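Local structure of chromosome segregation protein smc (Pyrococcus furiosus, 3KTA) at the interface of chains A and B. The protein supplies part of the ATP-binding-cassette head of an SMC protein that probably serves chromosome condensation and partitioning, hydrolyses ATP and has adenylate kinase activity. Residues are numbered along the deposited sequence; one frame, centred on the assembly and turned at random. Chains: chain A, Chromosome segregation protein smc; chain B, Chromosome segregation protein smc.

Contact 1: the interface of chains A and B. Residues chain A 14-15, 33-34, 36-39, 42; chain B 123, 139-141, 146-148.
B:Ser146 holds OG anti to its own carbonyl carbon (chi1 -60°), while A:Ser14 turns OG into the crowded position between its backbone N and carbonyl carbon (chi1 60°), so the two hydroxyls meet at 2.7 Å, OG to OG. B:Ser146 OG donates to A:Ser37 O, also at 2.7 Å, from somewhat above the carbonyl plane. Its backbone N-H runs almost straight to A:Ser14 O (2.8 Å from N, 174° at the hydrogen). Gripped in this way, B:Ser146 lays CB over one face of the A:Tyr15 ring, 3.5 Å from the centroid. The phenol OH is itself tied to A:Gly38 O, which helps to fix the ring against the P-loop. B:Val139 sends CG1, anti to its backbone N, toward A:Ser37 O and A:Tyr15 OH, and points CG2 at the tip of A:Ile42. Obliquely across it runs A:Lys39, whose CE packs 3.6 Å from B:Ile123 CG2 and whose bent end carries NZ to A:Gly33 O (3.0 Å). A water joins A:Ala34 N to B:Val139 O. Here the Walker A turn between strand 28-33 and helix 39-49 of the N-terminal lobe rests on strands 135-142 and 145-150 of the C-terminal lobe, with A:Gly33 and B:Val139 forming a parallel bridge.

Contact 2: the interface of chains A and B. Residues chain A 33-35, 39; chain B 94, 125, 163, 169.
From its CB, B:Ile163 at the end of helix 153-164 divides toward the P-loop. CG1, anti to the carbonyl carbon, comes within 3.9 Å of A:Ala34 CA; CD1 reaches on to A:Gly33 O at 3.5 Å; and CG2 crosses obliquely to A:Asn35 ND2 at 3.7 Å. B:Leu125 adds CD2 against the same glycine carbonyl, so methyl groups from two C-terminal-lobe residues border an oxygen that the lysine already binds. At the tip of A:Asn35, the modelled OD1 lies 2.9 Å from the backbone O of B:Trp169. Both atoms are acceptors, and the pair is a clash as built; a half-turn of the amide would offer an N-H instead, though the structure alone does not settle this. An alanine at A:Asn35 would probably loosen the packing against B:Ile163 CG2 and lose the amide that, if flipped, could donate to the B:Trp169 carbonyl. A:Lys39 NZ binds a water at 2.8 Å, and that water bonds to B:Glu94 OE1 at 2.7 Å, while NZ and OE1 themselves stay 4.4 Å apart. Their proximity would probably favour the charged forms of both. The site thus brings the Walker A lysine beside the glutamate that follows the Walker B strand 89-93, which as the family's catalytic base probably activates water for ATP hydrolysis.

Contact 3: the interface of chains A and B. Residues chain A 163-164, 167, 169; chain B 5, 8-9, 12, 44.
Apolar packing dominates where the end of helix 156-167 and the residues beyond it in chain A lean on helix 4-27 of chain B, a join that probably helps to hold the N- and C-terminal pieces of the ATPase head together. A:Ile169 is the main wedge: CG1 stands in the crowded position between backbone N and carbonyl carbon (chi1 72°), which sends CD1 tip to tip into the edge of the B:Phe44 ring, in its plane, 3.3 Å from CE1. The other branch slides past B:Val8 in the opposite direction, A:Ile169 CG2 lying 3.8 Å from B:Val8 CG1. The next residue, B:Phe9, extends its ring anti to the backbone N (chi1 180°) and crosses A:Ile163 at about a right angle, B:Phe9 CE1 being 3.8 Å from A:Ile163 CG2. A:Ser167 turns its CB rather than its hydroxyl to the partner, 3.6 Å from B:Thr12 CB.

Polar groups come close without bonding across the boundary. The A:Asp164 carboxylate plane stands 88° from that of the B:Phe9 ring, with OD1 coming obliquely past the CD1-CE1 side, 3.4 Å from CD1.

Hydrogen bonds stay within each chain. B:Thr12 OG1, which also touches A:Ser167 CB, donates to the helix carbonyl of B:Val8 at 3.2 Å. A:Ser167, with OG between its backbone N and carbonyl carbon, donates that OG to A:Asp164 O at 2.6 Å, slightly above the carbonyl plane.

Contact 1: the interface of chains A and B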
# COMPACT_ATOMS: atom_id res chain seq x y z
N SER A 14 11.76 -5.76 -14.21
CA SER A 14 12.22 -7.14 -14.41
C SER A 14 11.26 -8.07 -15.20
O SER A 14 11.54 -9.26 -15.35
CB SER A 14 12.50 -7.78 -13.05
OG SER A 14 11.32 -7.78 -12.25
N TYR A 15 10.15 -7.54 -15.69
CA TYR A 15 9.10 -8.42 -16.24
C TYR A 15 9.21 -8.83 -17.71
O TYR A 15 8.38 -9.61 -18.21
CB TYR A 15 7.69 -7.93 -15.86
CG TYR A 15 7.39 -8.33 -14.43
CD1 TYR A 15 6.85 -9.58 -14.13
CD2 TYR A 15 7.73 -7.50 -13.38
CE1 TYR A 15 6.62 -9.97 -12.81
CE2 TYR A 15 7.52 -7.88 -12.07
CZ TYR A 15 6.96 -9.11 -11.79
OH TYR A 15 6.75 -9.48 -10.49
N GLY A 33 7.10 -14.92 -3.02
CA GLY A 33 8.18 -15.22 -3.95
C GLY A 33 9.52 -14.97 -3.29
O GLY A 33 9.61 -14.19 -2.34
N ALA A 34 10.55 -15.63 -3.80
CA ALA A 34 11.88 -15.54 -3.22
C ALA A 34 12.38 -14.10 -3.16
O ALA A 34 11.96 -13.24 -3.95
CB ALA A 34 12.85 -16.39 -4.02
N GLY A 36 14.32 -11.00 -4.06
CA GLY A 36 14.83 -10.58 -5.36
C GLY A 36 14.08 -11.08 -6.59
O GLY A 36 14.51 -10.86 -7.72
N SER A 37 12.93 -11.72 -6.38
CA SER A 37 12.22 -12.34 -7.50
C SER A 37 11.44 -11.35 -8.37
O SER A 37 11.08 -11.69 -9.51
CB SER A 37 11.30 -13.45 -7.02
OG SER A 37 10.37 -12.94 -6.08
N GLY A 38 11.18 -10.15 -7.84
CA GLY A 38 10.44 -9.12 -8.56
C GLY A 38 9.12 -8.65 -7.93
O GLY A 38 8.27 -8.06 -8.62
N LYS A 39 8.93 -8.90 -6.64
CA LYS A 39 7.66 -8.58 -5.99
C LYS A 39 7.40 -7.07 -5.89
O LYS A 39 6.34 -6.56 -6.32
CB LYS A 39 7.58 -9.24 -4.60
CG LYS A 39 7.74 -10.77 -4.66
CD LYS A 39 7.65 -11.37 -3.25
CE LYS A 39 8.70 -10.79 -2.29
NZ LYS A 39 10.08 -11.26 -2.60
N ILE A 42 6.11 -5.01 -8.85
CA ILE A 42 4.66 -4.94 -9.10
C ILE A 42 4.06 -3.69 -8.45
O ILE A 42 3.25 -2.99 -9.06
CB ILE A 42 3.94 -6.20 -8.60
CG1 ILE A 42 4.47 -7.43 -9.32
CG2 ILE A 42 2.42 -6.05 -8.76
CD1 ILE A 42 3.89 -8.74 -8.79
N ILE B 123 2.45 -7.83 -0.14
CA ILE B 123 3.63 -8.64 -0.41
C ILE B 123 4.19 -9.14 0.91
O ILE B 123 4.36 -8.35 1.84
CB ILE B 123 4.71 -7.80 -1.09
CG1 ILE B 123 4.21 -7.32 -2.46
CG2 ILE B 123 5.99 -8.64 -1.22
CD1 ILE B 123 5.03 -6.16 -3.05
N VAL B 139 5.56 -15.03 -7.43
CA VAL B 139 6.58 -14.40 -8.27
C VAL B 139 7.87 -15.24 -8.25
O VAL B 139 8.31 -15.72 -7.20
CB VAL B 139 6.89 -12.96 -7.79
CG1 VAL B 139 7.88 -12.30 -8.73
CG2 VAL B 139 5.62 -12.13 -7.70
N SER B 140 8.48 -15.42 -9.42
CA SER B 140 9.77 -16.10 -9.47
C SER B 140 10.63 -15.51 -10.58
O SER B 140 10.10 -14.92 -11.54
CB SER B 140 9.60 -17.61 -9.66
OG SER B 140 8.98 -17.91 -10.90
N MSE B 141 11.94 -15.65 -10.46
CA MSE B 141 12.85 -15.13 -11.47
C MSE B 141 13.64 -16.25 -12.13
O MSE B 141 14.19 -17.12 -11.45
CB MSE B 141 13.80 -14.11 -10.88
CG MSE B 141 14.76 -13.55 -11.91
SE MSE B 141 15.75 -12.06 -11.26
CE MSE B 141 14.29 -10.76 -11.12
N SER B 146 11.33 -11.84 -14.34
CA SER B 146 10.29 -12.18 -13.37
C SER B 146 9.07 -12.72 -14.09
O SER B 146 8.78 -12.30 -15.21
CB SER B 146 9.85 -10.95 -12.57
OG SER B 146 10.92 -10.39 -11.84
N LYS B 147 8.36 -13.64 -13.45
CA LYS B 147 7.08 -14.09 -13.98
C LYS B 147 6.12 -14.34 -12.82
O LYS B 147 6.54 -14.64 -11.70
CB LYS B 147 7.22 -15.34 -14.85
CG LYS B 147 7.29 -16.64 -14.07
CD LYS B 147 7.36 -17.85 -15.00
CE LYS B 147 6.05 -18.08 -15.74
NZ LYS B 147 6.19 -19.16 -16.76
N VAL B 148 4.83 -14.19 -13.08
CA VAL B 148 3.84 -14.46 -12.05
C VAL B 148 2.98 -15.66 -12.41
O VAL B 148 2.74 -15.95 -13.59
CB VAL B 148 2.89 -13.27 -11.78
CG1 VAL B 148 3.68 -12.00 -11.52
CG2 VAL B 148 1.90 -13.08 -12.92
O HOH W 1 10.39 -17.14 -6.30

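Contact 2: the interface of chains A and B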
# COMPACT_ATOMS: atom_id res chain seq x y z
N GLY A 33 7.10 -14.92 -3.02
CA GLY A 33 8.18 -15.22 -3.95
C GLY A 33 9.52 -14.97 -3.29
O GLY A 33 9.61 -14.19 -2.34
N ALA A 34 10.55 -15.63 -3.80
CA ALA A 34 11.88 -15.54 -3.22
C ALA A 34 12.38 -14.10 -3.16
O ALA A 34 11.96 -13.24 -3.95
CB ALA A 34 12.85 -16.39 -4.02
N ASN A 35 13.30 -13.83 -2.25
CA ASN A 35 13.98 -12.56 -2.21
C ASN A 35 14.53 -12.23 -3.60
O ASN A 35 15.15 -13.08 -4.25
CB ASN A 35 15.14 -12.62 -1.22
CG ASN A 35 14.70 -13.02 0.18
OD1 ASN A 35 14.90 -12.27 1.13
ND2 ASN A 35 14.11 -14.20 0.31
N LYS A 39 8.93 -8.90 -6.64
CA LYS A 39 7.66 -8.58 -5.99
C LYS A 39 7.40 -7.07 -5.89
O LYS A 39 6.34 -6.56 -6.32
CB LYS A 39 7.58 -9.24 -4.60
CG LYS A 39 7.74 -10.77 -4.66
CD LYS A 39 7.65 -11.37 -3.25
CE LYS A 39 8.70 -10.79 -2.29
NZ LYS A 39 10.08 -11.26 -2.60
N GLU B 94 5.79 -6.00 2.58
CA GLU B 94 6.53 -6.55 3.72
C GLU B 94 6.41 -5.70 4.99
O GLU B 94 7.39 -5.38 5.67
CB GLU B 94 7.98 -6.88 3.33
CG GLU B 94 8.05 -7.90 2.22
CD GLU B 94 9.44 -8.43 1.98
OE1 GLU B 94 9.84 -8.52 0.80
OE2 GLU B 94 10.15 -8.79 2.96
N LEU B 125 6.50 -12.59 3.12
CA LEU B 125 7.23 -13.85 3.20
C LEU B 125 6.69 -14.68 4.36
O LEU B 125 7.22 -15.76 4.67
CB LEU B 125 8.73 -13.59 3.42
CG LEU B 125 9.48 -12.85 2.32
CD1 LEU B 125 10.97 -12.87 2.60
CD2 LEU B 125 9.16 -13.47 0.96
N ILE B 163 11.98 -20.45 1.30
CA ILE B 163 12.50 -19.12 1.60
C ILE B 163 12.99 -19.00 3.05
O ILE B 163 14.06 -18.44 3.31
CB ILE B 163 11.43 -18.05 1.30
CG1 ILE B 163 11.22 -17.94 -0.21
CG2 ILE B 163 11.83 -16.70 1.91
CD1 ILE B 163 9.93 -17.25 -0.58
N TRP B 169 16.50 -14.25 5.35
CA TRP B 169 15.34 -14.06 4.49
C TRP B 169 14.57 -12.76 4.77
O TRP B 169 14.03 -12.14 3.85
CB TRP B 169 14.40 -15.28 4.57
CG TRP B 169 13.90 -15.53 5.96
CD1 TRP B 169 14.44 -16.38 6.88
CD2 TRP B 169 12.78 -14.90 6.60
NE1 TRP B 169 13.72 -16.32 8.05
CE2 TRP B 169 12.69 -15.43 7.90
CE3 TRP B 169 11.83 -13.95 6.19
CZ2 TRP B 169 11.71 -15.03 8.80
CZ3 TRP B 169 10.86 -13.56 7.08
CH2 TRP B 169 10.80 -14.10 8.37
O HOH W 2 11.44 -10.30 -0.39

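Contact 3: the interface of chains A and B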
# COMPACT_ATOMS: atom_id res chain seq x y z
N ILE A 163 -5.28 13.92 8.52
CA ILE A 163 -6.66 13.92 8.97
C ILE A 163 -7.50 15.04 8.33
O ILE A 163 -8.65 14.83 7.97
CB ILE A 163 -6.75 13.91 10.50
CG1 ILE A 163 -5.97 12.70 11.04
CG2 ILE A 163 -8.20 13.92 10.96
CD1 ILE A 163 -6.30 11.37 10.33
N ASP A 164 -6.91 16.23 8.16
CA ASP A 164 -7.58 17.29 7.39
C ASP A 164 -8.06 16.73 6.06
O ASP A 164 -9.21 16.94 5.66
CB ASP A 164 -6.62 18.43 7.07
CG ASP A 164 -6.33 19.31 8.25
OD1 ASP A 164 -6.62 18.92 9.39
OD2 ASP A 164 -5.79 20.41 8.01
N SER A 167 -10.95 14.20 6.31
CA SER A 167 -12.18 14.85 6.73
C SER A 167 -12.89 15.53 5.55
O SER A 167 -14.08 15.82 5.62
CB SER A 167 -11.90 15.86 7.84
OG SER A 167 -11.26 17.00 7.31
N ILE A 169 -12.14 18.49 4.34
CA ILE A 169 -12.03 19.94 4.41
C ILE A 169 -10.86 20.42 3.57
O ILE A 169 -10.98 21.39 2.82
CB ILE A 169 -11.87 20.45 5.85
CG1 ILE A 169 -10.48 20.11 6.39
CG2 ILE A 169 -12.95 19.87 6.75
CD1 ILE A 169 -10.34 20.38 7.87
N LYS B 5 -15.68 24.28 9.34
CA LYS B 5 -14.59 23.34 9.06
C LYS B 5 -14.15 22.64 10.34
O LYS B 5 -13.80 21.45 10.32
CB LYS B 5 -13.42 24.05 8.39
CG LYS B 5 -13.64 24.32 6.91
N VAL B 8 -16.61 19.66 11.00
CA VAL B 8 -16.34 18.50 10.16
C VAL B 8 -15.05 17.81 10.63
O VAL B 8 -15.00 16.58 10.72
CB VAL B 8 -16.22 18.87 8.66
CG1 VAL B 8 -15.86 17.64 7.83
CG2 VAL B 8 -17.52 19.50 8.15
N PHE B 9 -14.03 18.60 10.95
CA PHE B 9 -12.77 18.03 11.43
C PHE B 9 -12.97 17.23 12.71
O PHE B 9 -12.52 16.10 12.80
CB PHE B 9 -11.70 19.10 11.66
CG PHE B 9 -10.39 18.54 12.16
CD1 PHE B 9 -9.40 18.12 11.27
CD2 PHE B 9 -10.15 18.42 13.52
CE1 PHE B 9 -8.20 17.60 11.74
CE2 PHE B 9 -8.95 17.90 14.00
CZ PHE B 9 -7.98 17.49 13.11
N THR B 12 -14.58 13.90 12.32
CA THR B 12 -13.64 12.98 11.71
C THR B 12 -12.59 12.56 12.72
O THR B 12 -12.29 11.38 12.86
CB THR B 12 -12.98 13.60 10.47
OG1 THR B 12 -14.00 13.84 9.48
CG2 THR B 12 -11.94 12.65 9.91
N PHE B 44 -6.36 23.26 14.23
CA PHE B 44 -5.69 23.72 13.04
C PHE B 44 -4.44 24.55 13.37
O PHE B 44 -3.67 24.90 12.47
CB PHE B 44 -6.69 24.47 12.14
CG PHE B 44 -7.94 23.67 11.84
CD1 PHE B 44 -7.99 22.83 10.75
CD2 PHE B 44 -9.04 23.72 12.68
CE1 PHE B 44 -9.12 22.08 10.48
CE2 PHE B 44 -10.18 22.95 12.42
CZ PHE B 44 -10.22 22.16 11.32

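Contacts 1 and 2 are neighbours, their C-alpha centres about 9 Å apart, and share A:Gly33, A:Ala34 and A:Lys39, so that one P-loop is met by C-terminal-lobe strands on one side and by catalytic and helical elements on the other. Contact 3 lies about 40 Å from contact 1 and 39 Å from contact 2, centre to centre, and shares no residue with either. Since the two chains are pieces of one protein whose termini interact to make the ATPase domain, all three probably represent joins within a single head: two shape its nucleotide site, while the third pairs helices remote from it.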